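Local atomic coordinates of branched-chain alpha-ketoacid decarboxylase (Lactococcus lactis, PDB entry 2VBF), a protein that probably decarboxylates branched-chain and aromatic alpha-keto acids to aldehydes, using thiamine diphosphate and magnesium as cofactors. Residues Val216-Ile221 with Val347-Glu352; Glu222-Asn227 with Ala296-Met301; Gly236-Ser241 with Ser325-Glu330. All blocks are in the same frame, centred on the assembly; numbering follows the deposited sequence. Where two conformers were deposited one is given.

From the N terminus, helix 212-227 supplies the first partners of contacts 1 and 2, and residues 236-241, just past strand 231-235, supply that of contact 3. Strand 298-302 then closes contact 2 against the helix. Residues 325-330 close contact 3, and 347-352 close contact 1, the longest loop. Contacts 2 and 3 both nest inside contact 1, and they cross each other because their segments alternate. All three lie in the central domain. Contact 1 joins helix 212-227 to the turn after helix 343-348, and contact 2 joins it to strand 298-302; the two touch through Ile221 and Leu300. Contact 3 joins the ends of two parallel strands on either side of strand 298-302.

Contact 1. Residues Val216-Ile221 with Val347-Glu352; sequences VILSKI and VSSLSE
Leu350 meets the helix through one methyl, CD2, which faces two branched side chains a helical turn apart, Leu218 and Ile221. The apolar evidence is two methyl-to-methyl approaches: Leu218 CD2 lies 4.1 Å from Leu350 CD2, and Ile221 CG2 lies 4.2 Å from the same Leu350 CD2. Both are ordinary van der Waals separations, so nothing is compressed here. The CB of Leu218 is directed at the other segment, whereas that of Leu350 runs across it; Leu350 closes the gap with its far end, CG being swung opposite the carbonyl carbon (chi1 -73°). Ile221 and Leu350 cross at about a right angle, and the touch is made by Ile221 CG2. The Leu218 and Leu350 CA atoms stand 7.3 Å apart.

In the Rossmann-like central domain of this thiamine diphosphate enzyme, helix 212-227 lies over the beta sheet, and the turn that follows helix 343-348 packs beside it. Ile221 also rests on Ile324 and Leu326 of strand 323-326, and Leu350 on Leu302 of strand 298-302 and Phe251 of helix 245-255, so the pair belongs to the layer between helices and sheet.

Polar contributions stay within each side. No hydrogen bond spans the segments. The turn is held by Leu350 N to Val347 O (3.2 Å) and Glu352 N to Ser349 O (3.1 Å), and the helix by bonds such as Ile221 N to Ile217 O (3.0 Å). The hydroxyl of Ser349, in the conformer given, bonds to Val346 O, one residue before the segment. Its closeness to Leu218 is doubtful: Ser349 was modelled in two conformers, and the one given sits too near the leucine methyls for its spacing to be read as an interaction.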
ATOM      1  N   VAL A 216     -43.510   1.011 -14.155  1.00 32.42           N
ATOM      2  CA  VAL A 216     -44.169   0.003 -13.332  1.00 31.68           C
ATOM      3  C   VAL A 216     -43.617   0.018 -11.900  1.00 30.85           C
ATOM      4  O   VAL A 216     -44.383  -0.070 -10.936  1.00 30.99           O
ATOM      5  CB  VAL A 216     -44.001  -1.415 -13.913  1.00 31.05           C
ATOM      6  CG1 VAL A 216     -44.627  -2.444 -12.987  1.00 31.03           C
ATOM      7  CG2 VAL A 216     -44.628  -1.511 -15.304  1.00 32.38           C
ATOM      8  N   ILE A 217     -42.293   0.111 -11.767  1.00 29.51           N
ATOM      9  CA  ILE A 217     -41.662   0.173 -10.441  1.00 28.16           C
ATOM     10  C   ILE A 217     -42.166   1.397  -9.687  1.00 26.94           C
ATOM     11  O   ILE A 217     -42.539   1.295  -8.517  1.00 26.17           O
ATOM     12  CB  ILE A 217     -40.113   0.197 -10.517  1.00 28.19           C
ATOM     13  CG1 ILE A 217     -39.569  -1.191 -10.876  1.00 27.61           C
ATOM     14  CG2 ILE A 217     -39.522   0.636  -9.175  1.00 27.84           C
ATOM     15  CD1 ILE A 217     -38.061  -1.252 -11.040  1.00 27.82           C
ATOM     16  N   LEU A 218     -42.198   2.546 -10.358  1.00 25.49           N
ATOM     17  CA  LEU A 218     -42.688   3.776  -9.733  1.00 27.32           C
ATOM     18  C   LEU A 218     -44.158   3.675  -9.309  1.00 26.03           C
ATOM     19  O   LEU A 218     -44.530   4.151  -8.238  1.00 25.24           O
ATOM     20  CB  LEU A 218     -42.488   4.975 -10.662  1.00 27.31           C
ATOM     21  CG  LEU A 218     -41.063   5.517 -10.646  1.00 28.84           C
ATOM     22  CD1 LEU A 218     -40.787   6.295 -11.922  1.00 29.15           C
ATOM     23  CD2 LEU A 218     -40.836   6.375  -9.401  1.00 27.38           C
ATOM     24  N   SER A 219     -44.980   3.057 -10.153  1.00 27.70           N
ATOM     25  CA  SER A 219     -46.407   2.879  -9.856  1.00 27.79           C
ATOM     26  C   SER A 219     -46.629   2.002  -8.629  1.00 26.74           C
ATOM     27  O   SER A 219     -47.486   2.303  -7.789  1.00 25.93           O
ATOM     28  CB  SER A 219     -47.136   2.278 -11.060  1.00 28.38           C
ATOM     29  OG  SER A 219     -47.145   3.208 -12.129  1.00 32.42           O
ATOM     30  N   LYS A 220     -45.855   0.925  -8.527  1.00 26.70           N
ATOM     31  CA  LYS A 220     -45.934   0.040  -7.365  1.00 26.38           C
ATOM     32  C   LYS A 220     -45.421   0.715  -6.090  1.00 25.22           C
ATOM     33  O   LYS A 220     -45.968   0.498  -5.004  1.00 22.62           O
ATOM     34  CB  LYS A 220     -45.194  -1.276  -7.627  1.00 27.69           C
ATOM     35  CG  LYS A 220     -46.116  -2.418  -8.061  1.00 30.01           C
ATOM     36  CD  LYS A 220     -45.445  -3.341  -9.072  1.00 30.56           C
ATOM     37  CE  LYS A 220     -46.034  -4.748  -9.038  1.00 32.10           C
ATOM     38  NZ  LYS A 220     -47.526  -4.764  -9.114  1.00 33.67           N
ATOM     39  N   ILE A 221     -44.383   1.542  -6.216  1.00 23.18           N
ATOM     40  CA  ILE A 221     -43.893   2.304  -5.065  1.00 22.98           C
ATOM     41  C   ILE A 221     -44.963   3.297  -4.613  1.00 23.06           C
ATOM     42  O   ILE A 221     -45.253   3.410  -3.422  1.00 21.26           O
ATOM     43  CB  ILE A 221     -42.578   3.047  -5.377  1.00 22.20           C
ATOM     44  CG1 ILE A 221     -41.429   2.045  -5.512  1.00 22.51           C
ATOM     45  CG2 ILE A 221     -42.273   4.083  -4.290  1.00 21.82           C
ATOM     46  CD1 ILE A 221     -40.160   2.640  -6.103  1.00 22.36           C
ATOM     47  N   VAL A 347     -34.857   6.638  -8.851  1.00 24.60           N
ATOM     48  CA  VAL A 347     -34.775   7.459  -7.641  1.00 25.66           C
ATOM     49  C   VAL A 347     -35.111   8.921  -7.927  1.00 26.47           C
ATOM     50  O   VAL A 347     -35.822   9.558  -7.150  1.00 27.23           O
ATOM     51  CB  VAL A 347     -33.392   7.327  -6.962  1.00 24.98           C
ATOM     52  CG1 VAL A 347     -33.255   8.302  -5.795  1.00 25.40           C
ATOM     53  CG2 VAL A 347     -33.189   5.896  -6.494  1.00 24.70           C
ATOM     54  N   SER A 348     -34.632   9.440  -9.059  1.00 27.91           N
ATOM     55  CA  SER A 348     -34.893  10.836  -9.421  0.50 28.96           C
ATOM     56  C   SER A 348     -36.334  11.067  -9.898  1.00 29.78           C
ATOM     57  O   SER A 348     -36.773  12.211 -10.004  1.00 31.46           O
ATOM     58  CB  SER A 348     -33.897  11.321 -10.481  0.50 29.21           C
ATOM     59  OG  SER A 348     -34.004  10.572 -11.673  0.50 28.91           O
ATOM     60  N   SER A 349     -37.070   9.990 -10.172  1.00 30.06           N
ATOM     61  CA  SER A 349     -38.480  10.099 -10.560  0.50 31.00           C
ATOM     62  C   SER A 349     -39.424  10.034  -9.351  1.00 31.74           C
ATOM     63  O   SER A 349     -40.646  10.124  -9.504  1.00 31.46           O
ATOM     64  CB  SER A 349     -38.846   9.010 -11.573  0.50 30.98           C
ATOM     65  OG  SER A 349     -38.719   7.714 -11.009  0.50 31.45           O
ATOM     66  N   LEU A 350     -38.867   9.882  -8.149  1.00 32.34           N
ATOM     67  CA  LEU A 350     -39.696   9.775  -6.943  1.00 32.40           C
ATOM     68  C   LEU A 350     -40.497  11.051  -6.664  1.00 34.73           C
ATOM     69  O   LEU A 350     -41.623  10.974  -6.171  1.00 35.06           O
ATOM     70  CB  LEU A 350     -38.852   9.406  -5.721  1.00 31.55           C
ATOM     71  CG  LEU A 350     -38.356   7.958  -5.650  1.00 29.87           C
ATOM     72  CD1 LEU A 350     -37.447   7.779  -4.435  1.00 28.68           C
ATOM     73  CD2 LEU A 350     -39.516   6.955  -5.615  1.00 27.76           C
ATOM     74  N   SER A 351     -39.932  12.217  -6.977  1.00 35.79           N
ATOM     75  CA  SER A 351     -40.653  13.479  -6.750  1.00 36.15           C
ATOM     76  C   SER A 351     -41.613  13.854  -7.903  1.00 36.29           C
ATOM     77  O   SER A 351     -42.264  14.895  -7.847  1.00 38.55           O
ATOM     78  CB  SER A 351     -39.687  14.624  -6.395  1.00 37.70           C
ATOM     79  OG  SER A 351     -39.393  14.627  -5.000  1.00 38.81           O
ATOM     80  N   GLU A 352     -41.706  13.008  -8.928  1.00 35.40           N
ATOM     81  CA  GLU A 352     -42.852  13.031  -9.847  1.00 34.73           C
ATOM     82  C   GLU A 352     -44.110  12.511  -9.145  1.00 32.84           C
ATOM     83  O   GLU A 352     -45.232  12.756  -9.610  1.00 32.68           O
ATOM     84  CB  GLU A 352     -42.628  12.132 -11.069  1.00 36.23           C
ATOM     85  CG  GLU A 352     -41.651  12.629 -12.133  1.00 38.50           C
ATOM     86  CD  GLU A 352     -41.435  11.593 -13.240  1.00 39.36           C
ATOM     87  OE1 GLU A 352     -42.333  10.740 -13.458  1.00 42.50           O
ATOM     88  OE2 GLU A 352     -40.362  11.625 -13.895  1.00 44.15           O
TER

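Contact 2. Residues Glu222-Asn227 with Ala296-Met301; sequences EESLKN and ADFILM
Ser224 CB sits almost squarely over the Phe298 ring, 3.5 Å from the ring centroid and 12° off the ring normal, which makes this a CH-pi contact. The nearest ring carbon is CE1, also 3.5 Å from Ser224 CB, and the other ring atoms follow at similar range, as expected for a carbon near the middle of the face. Leu225 takes a different part of the same ring: its CD2 methyl comes in at the edge, close to the ring plane, 3.6 Å from Phe298 CE2. Successive helix residues thus address one ring from above and from its rim. On the other face, the backbone N of Leu300 stands 4.2 Å above the ring plane, displaced toward the rim.

Phe298 CG lies opposite its backbone N (chi1 171°), which carries the ring out toward the helix. The Ser224 hydroxyl is bonded to Lys220 O, one turn back along the helix, while CB faces the ring. A separate feature of the helix, on its outer side, is the salt bridge of 2.8 Å between Lys226 NZ and Glu222 OE2, the lysine meeting the anti side of the carboxylate; Lys226 NZ also bonds to Lys354 O. Just before the strand, Asp297 receives Gln229 N and Lys230 N on its two carboxylate oxygens, tying the strand's approach to the link that follows the helix.

Phe298 and Leu300 are backbone-bonded to Val232 of strand 231-235, and Ile324 of strand 323-326, on the other side, lies against the ring. A helix packed on the face of adjacent parallel strands in this way is the layered alpha/beta packing of a Rossmann-like fold, here the central domain of the enzyme.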
ATOM      1  N   GLU A 222     -45.553   3.999  -5.577  1.00 23.60           N
ATOM      2  CA  GLU A 222     -46.614   4.961  -5.290  1.00 25.12           C
ATOM      3  C   GLU A 222     -47.797   4.308  -4.584  1.00 24.22           C
ATOM      4  O   GLU A 222     -48.240   4.780  -3.545  1.00 24.48           O
ATOM      5  CB  GLU A 222     -47.103   5.606  -6.575  1.00 25.32           C
ATOM      6  CG  GLU A 222     -48.116   6.712  -6.351  1.00 27.01           C
ATOM      7  CD  GLU A 222     -48.599   7.324  -7.648  1.00 28.32           C
ATOM      8  OE1 GLU A 222     -48.336   6.737  -8.723  1.00 29.22           O
ATOM      9  OE2 GLU A 222     -49.247   8.390  -7.579  1.00 32.92           O
ATOM     10  N   GLU A 223     -48.303   3.228  -5.172  1.00 25.91           N
ATOM     11  CA  GLU A 223     -49.425   2.473  -4.609  1.00 26.45           C
ATOM     12  C   GLU A 223     -49.107   2.028  -3.184  1.00 25.43           C
ATOM     13  O   GLU A 223     -49.895   2.239  -2.250  1.00 25.15           O
ATOM     14  CB  GLU A 223     -49.705   1.261  -5.504  1.00 27.10           C
ATOM     15  CG  GLU A 223     -50.787   0.309  -5.015  1.00 29.94           C
ATOM     16  CD  GLU A 223     -50.941  -0.906  -5.917  1.00 32.40           C
ATOM     17  OE1 GLU A 223     -49.931  -1.350  -6.515  1.00 37.86           O
ATOM     18  OE2 GLU A 223     -52.077  -1.428  -6.021  1.00 38.38           O
ATOM     19  N   SER A 224     -47.930   1.425  -3.019  1.00 24.20           N
ATOM     20  CA  SER A 224     -47.511   0.916  -1.720  1.00 23.06           C
ATOM     21  C   SER A 224     -47.414   2.020  -0.674  1.00 22.43           C
ATOM     22  O   SER A 224     -47.846   1.845   0.466  1.00 21.67           O
ATOM     23  CB  SER A 224     -46.175   0.187  -1.841  1.00 22.18           C
ATOM     24  OG  SER A 224     -46.287  -0.913  -2.723  1.00 23.34           O
ATOM     25  N   LEU A 225     -46.850   3.159  -1.064  1.00 21.59           N
ATOM     26  CA  LEU A 225     -46.667   4.264  -0.127  1.00 22.23           C
ATOM     27  C   LEU A 225     -48.001   4.872   0.304  1.00 23.59           C
ATOM     28  O   LEU A 225     -48.174   5.219   1.465  1.00 24.05           O
ATOM     29  CB  LEU A 225     -45.748   5.347  -0.715  1.00 21.16           C
ATOM     30  CG  LEU A 225     -44.261   4.997  -0.736  1.00 19.09           C
ATOM     31  CD1 LEU A 225     -43.477   6.013  -1.569  1.00 19.12           C
ATOM     32  CD2 LEU A 225     -43.698   4.866   0.707  1.00 17.86           C
ATOM     33  N   LYS A 226     -48.931   4.998  -0.637  1.00 24.43           N
ATOM     34  CA  LYS A 226     -50.228   5.620  -0.356  1.00 25.49           C
ATOM     35  C   LYS A 226     -51.146   4.706   0.445  1.00 25.83           C
ATOM     36  O   LYS A 226     -51.970   5.196   1.210  1.00 27.74           O
ATOM     37  CB  LYS A 226     -50.905   6.069  -1.654  1.00 26.28           C
ATOM     38  CG  LYS A 226     -50.218   7.263  -2.294  1.00 26.63           C
ATOM     39  CD  LYS A 226     -50.810   7.622  -3.648  1.00 27.57           C
ATOM     40  CE  LYS A 226     -50.431   9.049  -4.062  1.00 27.66           C
ATOM     41  NZ  LYS A 226     -50.831   9.355  -5.467  1.00 27.14           N
ATOM     42  N   ASN A 227     -50.985   3.392   0.285  1.00 25.21           N
ATOM     43  CA  ASN A 227     -51.757   2.408   1.046  1.00 25.22           C
ATOM     44  C   ASN A 227     -51.156   2.068   2.415  1.00 24.18           C
ATOM     45  O   ASN A 227     -51.840   1.510   3.274  1.00 24.26           O
ATOM     46  CB  ASN A 227     -51.933   1.122   0.229  1.00 26.99           C
ATOM     47  CG  ASN A 227     -52.818   1.313  -0.999  1.00 29.43           C
ATOM     48  OD1 ASN A 227     -53.481   2.341  -1.151  1.00 32.89           O
ATOM     49  ND2 ASN A 227     -52.831   0.316  -1.879  1.00 30.83           N
ATOM     50  N   ALA A 296     -42.947  -1.756  10.456  1.00 18.22           N
ATOM     51  CA  ALA A 296     -43.432  -1.042   9.273  1.00 17.53           C
ATOM     52  C   ALA A 296     -44.187  -2.008   8.366  1.00 17.46           C
ATOM     53  O   ALA A 296     -43.774  -3.161   8.222  1.00 18.73           O
ATOM     54  CB  ALA A 296     -42.257  -0.400   8.505  1.00 15.90           C
ATOM     55  N   ASP A 297     -45.300  -1.552   7.784  1.00 17.34           N
ATOM     56  CA  ASP A 297     -46.082  -2.392   6.858  1.00 17.47           C
ATOM     57  C   ASP A 297     -45.619  -2.315   5.395  1.00 16.90           C
ATOM     58  O   ASP A 297     -46.071  -3.087   4.561  1.00 17.79           O
ATOM     59  CB  ASP A 297     -47.592  -2.124   6.981  1.00 18.23           C
ATOM     60  CG  ASP A 297     -47.985  -0.702   6.669  1.00 20.46           C
ATOM     61  OD1 ASP A 297     -47.117   0.188   6.508  1.00 20.71           O
ATOM     62  OD2 ASP A 297     -49.212  -0.468   6.608  1.00 20.24           O
ATOM     63  N   PHE A 298     -44.716  -1.387   5.096  1.00 15.95           N
ATOM     64  CA  PHE A 298     -44.075  -1.317   3.784  1.00 15.16           C
ATOM     65  C   PHE A 298     -42.680  -0.751   3.977  1.00 14.76           C
ATOM     66  O   PHE A 298     -42.510   0.220   4.707  1.00 14.57           O
ATOM     67  CB  PHE A 298     -44.857  -0.428   2.814  1.00 15.62           C
ATOM     68  CG  PHE A 298     -44.121  -0.152   1.525  1.00 16.04           C
ATOM     69  CD1 PHE A 298     -43.810  -1.195   0.667  1.00 15.48           C
ATOM     70  CD2 PHE A 298     -43.710   1.137   1.185  1.00 15.63           C
ATOM     71  CE1 PHE A 298     -43.136  -0.967  -0.502  1.00 16.44           C
ATOM     72  CE2 PHE A 298     -43.029   1.374   0.005  1.00 15.90           C
ATOM     73  CZ  PHE A 298     -42.736   0.323  -0.843  1.00 15.58           C
ATOM     74  N   ILE A 299     -41.694  -1.357   3.319  1.00 14.82           N
ATOM     75  CA  ILE A 299     -40.305  -0.910   3.387  1.00 14.90           C
ATOM     76  C   ILE A 299     -39.823  -0.613   1.972  1.00 14.55           C
ATOM     77  O   ILE A 299     -39.910  -1.478   1.095  1.00 15.36           O
ATOM     78  CB  ILE A 299     -39.379  -1.979   3.985  1.00 15.27           C
ATOM     79  CG1 ILE A 299     -39.864  -2.415   5.371  1.00 15.18           C
ATOM     80  CG2 ILE A 299     -37.927  -1.455   4.044  1.00 15.34           C
ATOM     81  CD1 ILE A 299     -39.329  -3.757   5.802  1.00 15.45           C
ATOM     82  N   LEU A 300     -39.325   0.604   1.766  1.00 14.31           N
ATOM     83  CA  LEU A 300     -38.643   0.997   0.527  1.00 13.73           C
ATOM     84  C   LEU A 300     -37.147   1.163   0.823  1.00 13.43           C
ATOM     85  O   LEU A 300     -36.755   2.090   1.563  1.00 11.85           O
ATOM     86  CB  LEU A 300     -39.220   2.310  -0.001  1.00 14.24           C
ATOM     87  CG  LEU A 300     -38.615   2.927  -1.270  1.00 13.96           C
ATOM     88  CD1 LEU A 300     -38.817   1.989  -2.470  1.00 15.37           C
ATOM     89  CD2 LEU A 300     -39.213   4.302  -1.557  1.00 16.78           C
ATOM     90  N   MET A 301     -36.319   0.258   0.290  1.00 13.43           N
ATOM     91  CA  MET A 301     -34.859   0.393   0.414  1.00 14.40           C
ATOM     92  C   MET A 301     -34.278   0.988  -0.862  1.00 14.60           C
ATOM     93  O   MET A 301     -34.542   0.497  -1.974  1.00 14.73           O
ATOM     94  CB  MET A 301     -34.170  -0.945   0.701  1.00 15.55           C
ATOM     95  CG  MET A 301     -34.663  -1.646   1.953  1.00 16.46           C
ATOM     96  SD  MET A 301     -33.362  -2.578   2.809  1.00 17.94           S
ATOM     97  CE  MET A 301     -32.708  -3.656   1.532  1.00 16.75           C
TER

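Contact 3. Residues Gly236-Ser241 with Ser325-Glu330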
ATOM      1  N   GLY A 236     -29.252   3.993   1.558  1.00 13.82           N
ATOM      2  CA  GLY A 236     -27.919   3.430   1.716  1.00 14.79           C
ATOM      3  C   GLY A 236     -26.862   4.084   0.848  1.00 14.21           C
ATOM      4  O   GLY A 236     -27.090   5.135   0.238  1.00 13.26           O
ATOM      5  N   HIS A 237     -25.703   3.427   0.793  1.00 13.22           N
ATOM      6  CA  HIS A 237     -24.502   4.029   0.251  1.00 14.27           C
ATOM      7  C   HIS A 237     -24.617   4.315  -1.237  1.00 12.43           C
ATOM      8  O   HIS A 237     -23.965   5.219  -1.715  1.00 12.91           O
ATOM      9  CB  HIS A 237     -23.267   3.158   0.531  1.00 13.90           C
ATOM     10  CG  HIS A 237     -23.238   1.882  -0.250  1.00 14.09           C
ATOM     11  ND1 HIS A 237     -24.059   0.817   0.044  1.00 13.96           N
ATOM     12  CD2 HIS A 237     -22.500   1.507  -1.323  1.00 13.55           C
ATOM     13  CE1 HIS A 237     -23.819  -0.165  -0.802  1.00 13.98           C
ATOM     14  NE2 HIS A 237     -22.877   0.227  -1.645  1.00 12.98           N
ATOM     15  N   GLU A 238     -25.429   3.559  -1.969  1.00 13.52           N
ATOM     16  CA  GLU A 238     -25.508   3.768  -3.420  1.00 12.88           C
ATOM     17  C   GLU A 238     -26.177   5.108  -3.760  1.00 13.04           C
ATOM     18  O   GLU A 238     -25.951   5.668  -4.836  1.00 12.16           O
ATOM     19  CB  GLU A 238     -26.175   2.579  -4.122  1.00 13.64           C
ATOM     20  CG  GLU A 238     -25.441   1.258  -3.894  1.00 13.74           C
ATOM     21  CD  GLU A 238     -26.046   0.076  -4.640  1.00 14.95           C
ATOM     22  OE1 GLU A 238     -27.258   0.099  -4.953  1.00 14.77           O
ATOM     23  OE2 GLU A 238     -25.288  -0.874  -4.932  1.00 13.80           O
ATOM     24  N   VAL A 239     -26.998   5.623  -2.842  1.00 13.42           N
ATOM     25  CA  VAL A 239     -27.506   6.995  -2.966  1.00 13.35           C
ATOM     26  C   VAL A 239     -26.322   7.970  -3.007  1.00 14.30           C
ATOM     27  O   VAL A 239     -26.252   8.839  -3.881  1.00 13.54           O
ATOM     28  CB  VAL A 239     -28.484   7.353  -1.822  1.00 13.69           C
ATOM     29  CG1 VAL A 239     -28.838   8.840  -1.856  1.00 14.82           C
ATOM     30  CG2 VAL A 239     -29.750   6.485  -1.923  1.00 14.84           C
ATOM     31  N   ILE A 240     -25.361   7.761  -2.113  1.00 12.99           N
ATOM     32  CA  ILE A 240     -24.180   8.624  -2.037  1.00 13.95           C
ATOM     33  C   ILE A 240     -23.331   8.488  -3.308  1.00 14.50           C
ATOM     34  O   ILE A 240     -22.840   9.496  -3.849  1.00 14.60           O
ATOM     35  CB  ILE A 240     -23.345   8.348  -0.746  1.00 13.57           C
ATOM     36  CG1 ILE A 240     -24.181   8.656   0.511  1.00 15.07           C
ATOM     37  CG2 ILE A 240     -22.058   9.208  -0.717  1.00 13.38           C
ATOM     38  CD1 ILE A 240     -23.572   8.231   1.845  1.00 15.75           C
ATOM     39  N   SER A 241     -23.181   7.252  -3.788  1.00 15.00           N
ATOM     40  CA  SER A 241     -22.442   6.945  -5.027  1.00 14.83           C
ATOM     41  C   SER A 241     -22.865   7.816  -6.217  1.00 15.49           C
ATOM     42  O   SER A 241     -22.029   8.292  -6.987  1.00 14.60           O
ATOM     43  CB  SER A 241     -22.626   5.475  -5.388  1.00 15.75           C
ATOM     44  OG  SER A 241     -22.206   4.634  -4.331  1.00 14.80           O
ATOM     45  N   SER A 325     -37.017  -3.073  -2.838  1.00 15.76           N
ATOM     46  CA  SER A 325     -35.631  -2.624  -2.748  1.00 15.90           C
ATOM     47  C   SER A 325     -35.128  -2.279  -4.148  1.00 16.46           C
ATOM     48  O   SER A 325     -35.425  -2.989  -5.115  1.00 16.66           O
ATOM     49  CB  SER A 325     -34.731  -3.667  -2.070  1.00 17.20           C
ATOM     50  OG  SER A 325     -34.565  -4.833  -2.851  1.00 18.11           O
ATOM     51  N   LEU A 326     -34.410  -1.167  -4.237  1.00 16.41           N
ATOM     52  CA  LEU A 326     -33.775  -0.719  -5.462  1.00 16.87           C
ATOM     53  C   LEU A 326     -32.277  -0.577  -5.205  1.00 17.02           C
ATOM     54  O   LEU A 326     -31.863   0.085  -4.247  1.00 16.94           O
ATOM     55  CB  LEU A 326     -34.350   0.625  -5.899  1.00 18.26           C
ATOM     56  CG  LEU A 326     -35.864   0.649  -6.139  1.00 21.23           C
ATOM     57  CD1 LEU A 326     -36.314   2.065  -6.469  1.00 22.09           C
ATOM     58  CD2 LEU A 326     -36.245  -0.331  -7.239  1.00 21.82           C
ATOM     59  N   ASN A 327     -31.487  -1.229  -6.053  1.00 17.06           N
ATOM     60  CA  ASN A 327     -30.032  -1.146  -6.018  1.00 17.52           C
ATOM     61  C   ASN A 327     -29.545  -0.881  -7.429  1.00 18.40           C
ATOM     62  O   ASN A 327     -30.299  -1.055  -8.380  1.00 16.27           O
ATOM     63  CB  ASN A 327     -29.427  -2.455  -5.496  1.00 16.86           C
ATOM     64  CG  ASN A 327     -29.537  -2.594  -3.993  1.00 18.36           C
ATOM     65  OD1 ASN A 327     -30.478  -3.206  -3.471  1.00 17.18           O
ATOM     66  ND2 ASN A 327     -28.573  -2.019  -3.283  1.00 15.09           N
ATOM     67  N   ILE A 328     -28.280  -0.482  -7.557  1.00 18.03           N
ATOM     68  CA  ILE A 328     -27.676  -0.273  -8.872  1.00 18.94           C
ATOM     69  C   ILE A 328     -27.831  -1.524  -9.747  1.00 19.09           C
ATOM     70  O   ILE A 328     -28.205  -1.423 -10.917  1.00 20.60           O
ATOM     71  CB  ILE A 328     -26.176   0.110  -8.761  1.00 17.78           C
ATOM     72  CG1 ILE A 328     -26.030   1.442  -8.033  1.00 17.46           C
ATOM     73  CG2 ILE A 328     -25.536   0.187 -10.159  1.00 17.98           C
ATOM     74  CD1 ILE A 328     -24.613   1.755  -7.559  1.00 17.52           C
ATOM     75  N   ASP A 329     -27.588  -2.703  -9.174  1.00 19.48           N
ATOM     76  CA  ASP A 329     -27.512  -3.940  -9.972  1.00 22.23           C
ATOM     77  C   ASP A 329     -28.854  -4.638 -10.157  1.00 22.76           C
ATOM     78  O   ASP A 329     -29.045  -5.390 -11.117  1.00 23.16           O
ATOM     79  CB  ASP A 329     -26.522  -4.932  -9.348  1.00 23.99           C
ATOM     80  CG  ASP A 329     -25.076  -4.537  -9.572  1.00 26.47           C
ATOM     81  OD1 ASP A 329     -24.806  -3.580 -10.345  1.00 26.67           O
ATOM     82  OD2 ASP A 329     -24.203  -5.191  -8.962  1.00 28.20           O
ATOM     83  N   GLU A 330     -29.787  -4.405  -9.240  1.00 22.92           N
ATOM     84  CA  GLU A 330     -31.076  -5.083  -9.312  1.00 22.99           C
ATOM     85  C   GLU A 330     -32.085  -4.469  -8.363  1.00 23.18           C
ATOM     86  O   GLU A 330     -31.738  -3.677  -7.487  1.00 21.55           O
ATOM     87  CB  GLU A 330     -30.929  -6.585  -9.032  1.00 24.37           C
ATOM     88  CG  GLU A 330     -30.621  -6.934  -7.604  1.00 25.88           C
ATOM     89  CD  GLU A 330     -30.538  -8.423  -7.340  1.00 26.34           C
ATOM     90  OE1 GLU A 330     -30.382  -9.231  -8.283  1.00 30.22           O
ATOM     91  OE2 GLU A 330     -30.609  -8.787  -6.155  1.00 21.69           O
TER
HETATM   92  O   HOH W   1     -26.180  -2.876  -6.495  1.00 18.69           O
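Glu238 OE1 takes two hydrogen bonds from the 325-330 segment, one from backbone and one from side chain. Ile328 N donates at 2.9 Å to Glu238 OE1 and is close to straight, with an N-H...O angle of 161°. Asn327 ND2 donates to the same Glu238 OE1 at 3.0 Å along a more bent path. Neither donor lies in the carboxylate plane; they reach OE1 from opposite faces, ND2 the more steeply. The Asn327 amide and the Glu238 carboxylate are turned 77° against each other. ND2 has a second partner, Val304 O, which fixes how the amide is rotated.

A water extends the grip to the other oxygen: it donates to Glu238 OE2 at 2.7 Å and accepts from Asp329 N at 3.0 Å. Two consecutive backbone amides, those of Ile328 and Asp329, are therefore engaged by one carboxylate, the second through water. Such a set of N-H donors would be expected to favour the charged form of Glu238.

Apolar contact comes from Ile328, whose side chain meets that of Glu238 at a slant: its CD1 is 3.8 Å from Glu238 CG. Ile328 CG1 also lies in plain van der Waals proximity to a polar atom, 3.6 Å from Glu238 OE1. The glutamate stem is extended beyond CG (chi2 -177°), which carries the carboxylate to the backbone N of Ile328. Within its own segment, Glu238 CG lies over one face of the His237 ring, toward the rim.

Helix 237-241 follows strand 231-235, and residues 327-330 follow strand 323-326. Between those strands runs strand 298-302, bonded through Leu302 to Gly236 and through Met301 to Leu326. The contact consequently bridges the C-terminal ends of the parallel strands, with Ile328 resting on Phe343 of helix 343-348.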